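Local structure of sterol regulatory element-binding protein cleavage-activating protein (Schizosaccharomyces pombe, 4YHC) at residues K225-I230 against D234-A239; Q343-E348 against S418-R423. The protein acts as the escort required for processing of sre1 at low sterol and low oxygen levels, the chain here being its WD40 domain. The protein carries 9 engineered substitutions. All blocks are in the same frame, centred on the assembly; numbering follows the deposited sequence.

Overall arrangement
Contacts 1 and 2 illustrate two ways in which strands of this WD40 domain are joined, within a sheet and between sheets. Contact 1 comes first along the chain and is the hairpin of strands 226-230 and 235-239, the first two of a four-stranded antiparallel sheet. Contact 2 follows much later and joins strand 344-349, paired with strand 299-304 in a mixed sheet, to the start of strand 421-432 in a separate five-stranded sheet. The centres of contact 1 and contact 2 lie about 23 Å apart. The first is buried and bonded through the backbone; the second is a light side-chain contact at the surface. Both lie in the part that, by similarity, interacts with sre1.

Contact 1: K225-I230 against D234-A239; sequences KDIYGI and DILFLA
I230 meets F237 at the edge of its ring, CG1 of I230 lying 3.6 Å from CE1 of F237. This CG1 stands anti to its own carbonyl carbon (chi1 -48°), which carries it across to the phenyl group. The same ring edge faces a polar atom: the carbonyl O of Y228 sits in the ring plane, 3.7 Å from CD1 of F237. V270 of strand 269-278 touches I230, F237 and Y228 on this face, which also carries I235 and A239. On the other, aliphatic face (I227, L236, L238), CG2 of I227 packs 3.9 Å from CD2 of L238, while K177 and I179 of strand 175-182 lie against I227.

Between the faces runs the antiparallel backbone ladder. F237 and Y228 form a hydrogen-bonded pair, and the bond from N of F237 to O of Y228 is short (2.7 Å) and nearly straight. At the non-hydrogen-bonded pair I227-L238, CA of I227 makes a close CA-H...O contact, 3.1 Å from O of F237.

K225 and D226 share A239 in a classic beta bulge, with N of K225 2.8 Å from O of A239 and a weak bond from N of D226 to the same oxygen. At the turn, D234 and I235 both face I230 in a G1 bulge. K225 pairs with D241, and D234 with R188. N of I227 meets OD1 of D226 on its anti side (2.9 Å), tilted well out of the carboxylate plane.

The two strands open a four-stranded antiparallel sheet of the kind that makes a WD40 propeller blade. The buried D226 carboxylate, met by K177 and by N-H groups of I227 and F268, is probably kept charged, and it links the hairpin to strand 175-182 and to the residue just before strand 269-278.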
loop_
_atom_site.group_PDB
_atom_site.type_symbol
_atom_site.label_atom_id
_atom_site.label_comp_id
_atom_site.label_asym_id
_atom_site.label_seq_id
_atom_site.Cartn_x
_atom_site.Cartn_y
_atom_site.Cartn_z
ATOM N N LYS A 225 -13.806 10.834 -4.601
ATOM C CA LYS A 225 -13.933 9.690 -3.693
ATOM C C LYS A 225 -12.582 9.230 -3.116
ATOM O O LYS A 225 -12.542 8.612 -2.032
ATOM C CB LYS A 225 -14.592 8.538 -4.444
ATOM C CG LYS A 225 -16.028 8.791 -4.919
ATOM C CD LYS A 225 -16.919 9.010 -3.707
ATOM C CE LYS A 225 -18.433 8.957 -3.984
ATOM N NZ LYS A 225 -18.869 7.658 -4.510
ATOM N N ASP A 226 -11.485 9.480 -3.840
ATOM C CA ASP A 226 -10.195 8.963 -3.371
ATOM C C ASP A 226 -9.068 9.544 -4.229
ATOM O O ASP A 226 -9.258 10.064 -5.330
ATOM C CB ASP A 226 -10.139 7.417 -3.454
ATOM C CG ASP A 226 -9.352 6.787 -2.283
ATOM O OD1 ASP A 226 -8.584 7.536 -1.587
ATOM O OD2 ASP A 226 -9.466 5.535 -2.087
ATOM N N ILE A 227 -7.889 9.434 -3.675
ATOM C CA ILE A 227 -6.646 9.744 -4.392
ATOM C C ILE A 227 -5.640 8.656 -4.124
ATOM O O ILE A 227 -5.617 8.062 -3.029
ATOM C CB ILE A 227 -6.059 11.116 -3.997
ATOM C CG1 ILE A 227 -5.778 11.265 -2.499
ATOM C CG2 ILE A 227 -6.960 12.218 -4.432
ATOM C CD1 ILE A 227 -5.130 12.606 -2.164
ATOM N N TYR A 228 -4.778 8.368 -5.116
ATOM C CA TYR A 228 -3.788 7.301 -4.924
ATOM C C TYR A 228 -2.602 7.694 -5.792
ATOM O O TYR A 228 -2.791 8.215 -6.892
ATOM C CB TYR A 228 -4.339 5.914 -5.332
ATOM C CG TYR A 228 -3.420 4.771 -4.949
ATOM C CD1 TYR A 228 -2.403 4.371 -5.823
ATOM C CD2 TYR A 228 -3.521 4.120 -3.728
ATOM C CE1 TYR A 228 -1.515 3.361 -5.490
ATOM C CE2 TYR A 228 -2.630 3.043 -3.416
ATOM C CZ TYR A 228 -1.640 2.731 -4.308
ATOM O OH TYR A 228 -0.734 1.745 -4.119
ATOM N N GLY A 229 -1.402 7.489 -5.306
ATOM C CA GLY A 229 -0.183 7.963 -6.045
ATOM C C GLY A 229 0.716 6.829 -6.522
ATOM O O GLY A 229 0.760 5.774 -5.900
ATOM N N ILE A 230 1.363 6.989 -7.661
ATOM C CA ILE A 230 2.519 6.100 -8.043
ATOM C C ILE A 230 3.691 7.076 -8.041
ATOM O O ILE A 230 3.884 7.868 -8.979
ATOM C CB ILE A 230 2.386 5.486 -9.408
ATOM C CG1 ILE A 230 1.013 4.886 -9.585
ATOM C CG2 ILE A 230 3.548 4.553 -9.782
ATOM C CD1 ILE A 230 0.917 3.454 -9.359
ATOM N N ASP A 234 5.518 9.986 -10.749
ATOM C CA ASP A 234 5.011 11.321 -10.406
ATOM C C ASP A 234 3.506 11.475 -10.922
ATOM O O ASP A 234 3.127 12.439 -11.567
ATOM C CB ASP A 234 5.900 12.435 -10.939
ATOM C CG ASP A 234 5.984 13.605 -10.011
ATOM O OD1 ASP A 234 5.255 13.650 -9.005
ATOM O OD2 ASP A 234 6.875 14.452 -10.234
ATOM N N ILE A 235 2.704 10.503 -10.574
ATOM C CA ILE A 235 1.333 10.441 -11.007
ATOM C C ILE A 235 0.430 10.339 -9.797
ATOM O O ILE A 235 0.749 9.586 -8.869
ATOM C CB ILE A 235 1.086 9.197 -11.842
ATOM C CG1 ILE A 235 1.681 9.440 -13.231
ATOM C CG2 ILE A 235 -0.410 8.952 -12.033
ATOM C CD1 ILE A 235 1.736 8.194 -14.036
ATOM N N LEU A 236 -0.677 11.069 -9.853
ATOM C CA LEU A 236 -1.767 10.943 -8.918
ATOM C C LEU A 236 -3.038 10.530 -9.630
ATOM O O LEU A 236 -3.361 11.101 -10.726
ATOM C CB LEU A 236 -2.004 12.292 -8.262
ATOM C CG LEU A 236 -3.090 12.308 -7.194
ATOM C CD1 LEU A 236 -2.718 13.097 -5.985
ATOM C CD2 LEU A 236 -4.390 12.894 -7.741
ATOM N N PHE A 237 -3.755 9.564 -9.036
ATOM C CA PHE A 237 -5.037 9.084 -9.577
ATOM C C PHE A 237 -6.117 9.731 -8.675
ATOM O O PHE A 237 -6.042 9.637 -7.439
ATOM C CB PHE A 237 -5.160 7.567 -9.560
ATOM C CG PHE A 237 -4.263 6.861 -10.520
ATOM C CD1 PHE A 237 -2.934 6.624 -10.210
ATOM C CD2 PHE A 237 -4.738 6.410 -11.727
ATOM C CE1 PHE A 237 -2.111 5.995 -11.111
ATOM C CE2 PHE A 237 -3.935 5.802 -12.598
ATOM C CZ PHE A 237 -2.633 5.556 -12.289
ATOM N N LEU A 238 -7.094 10.424 -9.269
ATOM C CA LEU A 238 -8.219 11.058 -8.579
ATOM C C LEU A 238 -9.502 10.287 -8.984
ATOM O O LEU A 238 -9.885 10.324 -10.102
ATOM C CB LEU A 238 -8.338 12.504 -9.008
ATOM C CG LEU A 238 -9.255 13.501 -8.228
ATOM C CD1 LEU A 238 -10.427 13.970 -9.053
ATOM C CD2 LEU A 238 -9.820 13.045 -6.902
ATOM N N ALA A 239 -10.096 9.552 -8.071
ATOM C CA ALA A 239 -11.260 8.761 -8.297
ATOM C C ALA A 239 -12.486 9.610 -7.968
ATOM O O ALA A 239 -12.493 10.345 -7.012
ATOM C CB ALA A 239 -11.279 7.586 -7.391
#

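Contact 2: Q343-E348 against S418-R423; sequences QENIHE and SEKKHR
N345 and K420 make the closest approach of the two segments, their side chains crossing at about a right angle. OD1 of N345 lies 3.5 Å from CE of K420, the methylene next to the ammonium group, and CG of N345 is 4.1 Å from CE of K420. The bend of the lysine at chi3 (106°) places CE at this point. The neighbouring ammonium probably makes the CE hydrogens slightly positive, so the approach to OD1 may be mildly favourable.

Further along, the contact loosens. Both histidines start out toward the opposite segment, yet CE1 of H347 comes no nearer than 4.5 Å to CD2 of H422, and the rings meet obliquely. NE2 of H347 and NE2 of H422 are 5.2 Å apart. Y415 of strand 406-416 stacks its ring with that of H347, and the side chains of H422 and K420 touch the same residue. No hydrogen bond links the segments: the CA atoms of N345 and K420 are 8.8 Å apart, much too far for strand pairing, and only about 100 Å² is buried in all. The K420 side is exposed to solvent.

Each segment is bonded instead to its own sheet. N345 and H347 form backbone hydrogen bonds with Y303 and Y301, whereas R423 bonds to M414. K420, with its positive phi of 60°, and K421 both face S416. This is the G1 beta bulge that follows a tight turn in many beta hairpins, here the hairpin of strands 406-416 and 421-432, which rests by its side chains against a strand of a separate sheet in the WD40 domain.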
loop_
_atom_site.group_PDB
_atom_site.type_symbol
_atom_site.label_atom_id
_atom_site.label_comp_id
_atom_site.label_asym_id
_atom_site.label_seq_id
_atom_site.Cartn_x
_atom_site.Cartn_y
_atom_site.Cartn_z
ATOM N N GLN A 343 -7.137 -3.050 -23.347
ATOM C CA GLN A 343 -8.220 -4.000 -23.032
ATOM C C GLN A 343 -8.473 -4.083 -21.508
ATOM O O GLN A 343 -7.555 -4.156 -20.742
ATOM C CB GLN A 343 -7.853 -5.382 -23.570
ATOM C CG GLN A 343 -6.998 -5.305 -24.826
ATOM C CD GLN A 343 -7.360 -6.350 -25.854
ATOM O OE1 GLN A 343 -8.151 -6.088 -26.758
ATOM N NE2 GLN A 343 -6.794 -7.542 -25.718
ATOM N N GLU A 344 -9.726 -4.107 -21.110
ATOM C CA GLU A 344 -10.171 -4.003 -19.747
ATOM C C GLU A 344 -10.821 -5.313 -19.355
ATOM O O GLU A 344 -11.687 -5.810 -20.064
ATOM C CB GLU A 344 -11.170 -2.893 -19.619
ATOM C CG GLU A 344 -12.269 -3.128 -18.598
ATOM C CD GLU A 344 -13.412 -2.131 -18.746
ATOM O OE1 GLU A 344 -14.615 -2.534 -18.814
ATOM O OE2 GLU A 344 -13.105 -0.927 -18.791
ATOM N N ASN A 345 -10.345 -5.893 -18.264
ATOM C CA ASN A 345 -10.819 -7.163 -17.775
ATOM C C ASN A 345 -11.220 -6.914 -16.314
ATOM O O ASN A 345 -10.482 -6.259 -15.600
ATOM C CB ASN A 345 -9.724 -8.201 -17.881
ATOM C CG ASN A 345 -9.462 -8.624 -19.329
ATOM O OD1 ASN A 345 -10.341 -9.204 -19.998
ATOM N ND2 ASN A 345 -8.251 -8.347 -19.825
ATOM N N ILE A 346 -12.382 -7.413 -15.913
ATOM C CA ILE A 346 -12.991 -7.083 -14.662
ATOM C C ILE A 346 -13.208 -8.363 -13.887
ATOM O O ILE A 346 -13.721 -9.349 -14.390
ATOM C CB ILE A 346 -14.351 -6.397 -14.893
ATOM C CG1 ILE A 346 -14.173 -5.140 -15.692
ATOM C CG2 ILE A 346 -15.070 -6.050 -13.598
ATOM C CD1 ILE A 346 -15.503 -4.513 -16.094
ATOM N N HIS A 347 -12.808 -8.359 -12.640
ATOM C CA HIS A 347 -13.004 -9.510 -11.795
ATOM C C HIS A 347 -13.698 -8.982 -10.550
ATOM O O HIS A 347 -13.151 -8.087 -9.840
ATOM C CB HIS A 347 -11.638 -10.104 -11.443
ATOM C CG HIS A 347 -11.702 -11.330 -10.594
ATOM N ND1 HIS A 347 -12.083 -12.560 -11.084
ATOM C CD2 HIS A 347 -11.518 -11.502 -9.262
ATOM C CE1 HIS A 347 -12.119 -13.440 -10.096
ATOM N NE2 HIS A 347 -11.782 -12.819 -8.985
ATOM N N GLU A 348 -14.862 -9.562 -10.255
ATOM C CA GLU A 348 -15.650 -9.191 -9.104
ATOM C C GLU A 348 -15.516 -10.261 -8.060
ATOM O O GLU A 348 -15.605 -11.407 -8.384
ATOM C CB GLU A 348 -17.135 -9.088 -9.523
ATOM C CG GLU A 348 -18.108 -8.889 -8.356
ATOM C CD GLU A 348 -19.536 -8.517 -8.906
ATOM O OE1 GLU A 348 -20.245 -7.702 -8.343
ATOM O OE2 GLU A 348 -19.919 -8.962 -9.985
ATOM N N SER A 418 -3.259 -11.580 -15.841
ATOM C CA SER A 418 -2.781 -11.511 -17.215
ATOM C C SER A 418 -3.047 -12.817 -17.992
ATOM O O SER A 418 -3.272 -12.779 -19.176
ATOM C CB SER A 418 -1.296 -11.177 -17.295
ATOM O OG SER A 418 -0.522 -12.286 -16.844
ATOM N N GLU A 419 -3.021 -13.966 -17.346
ATOM C CA GLU A 419 -3.355 -15.194 -18.029
ATOM C C GLU A 419 -4.821 -15.575 -17.898
ATOM O O GLU A 419 -5.217 -16.576 -18.488
ATOM C CB GLU A 419 -2.555 -16.329 -17.459
ATOM C CG GLU A 419 -1.100 -16.015 -17.259
ATOM C CD GLU A 419 -0.489 -17.011 -16.300
ATOM O OE1 GLU A 419 -1.257 -17.537 -15.482
ATOM O OE2 GLU A 419 0.736 -17.281 -16.356
ATOM N N LYS A 420 -5.587 -14.830 -17.088
ATOM C CA LYS A 420 -7.019 -15.093 -16.808
ATOM C C LYS A 420 -7.289 -16.459 -16.184
ATOM O O LYS A 420 -8.227 -17.169 -16.543
ATOM C CB LYS A 420 -7.889 -14.837 -18.035
ATOM C CG LYS A 420 -7.694 -13.427 -18.605
ATOM C CD LYS A 420 -8.018 -13.285 -20.101
ATOM C CE LYS A 420 -9.331 -12.551 -20.395
ATOM N NZ LYS A 420 -10.383 -13.455 -20.952
ATOM N N LYS A 421 -6.464 -16.793 -15.215
ATOM C CA LYS A 421 -6.436 -18.104 -14.648
ATOM C C LYS A 421 -6.696 -18.022 -13.154
ATOM O O LYS A 421 -6.002 -17.298 -12.446
ATOM C CB LYS A 421 -5.064 -18.749 -14.916
ATOM C CG LYS A 421 -4.932 -20.203 -14.408
ATOM C CD LYS A 421 -6.024 -21.143 -14.959
ATOM C CE LYS A 421 -6.159 -22.460 -14.175
ATOM N NZ LYS A 421 -5.006 -23.364 -14.492
ATOM N N HIS A 422 -7.696 -18.766 -12.704
ATOM C CA HIS A 422 -8.037 -18.900 -11.320
ATOM C C HIS A 422 -7.490 -20.219 -10.769
ATOM O O HIS A 422 -7.396 -21.186 -11.509
ATOM C CB HIS A 422 -9.549 -18.900 -11.223
ATOM C CG HIS A 422 -10.050 -18.639 -9.855
ATOM N ND1 HIS A 422 -10.241 -19.645 -8.927
ATOM C CD2 HIS A 422 -10.399 -17.483 -9.241
ATOM C CE1 HIS A 422 -10.704 -19.123 -7.804
ATOM N NE2 HIS A 422 -10.817 -17.815 -7.973
ATOM N N ARG A 423 -7.076 -20.245 -9.498
ATOM C CA ARG A 423 -6.681 -21.500 -8.817
ATOM C C ARG A 423 -7.163 -21.442 -7.388
ATOM O O ARG A 423 -7.096 -20.382 -6.764
ATOM C CB ARG A 423 -5.169 -21.587 -8.733
ATOM C CG ARG A 423 -4.512 -22.376 -9.817
ATOM C CD ARG A 423 -3.026 -22.573 -9.524
ATOM N NE ARG A 423 -2.231 -21.815 -10.473
ATOM C CZ ARG A 423 -2.034 -22.188 -11.728
ATOM N NH1 ARG A 423 -2.572 -23.319 -12.184
ATOM N NH2 ARG A 423 -1.293 -21.441 -12.532
#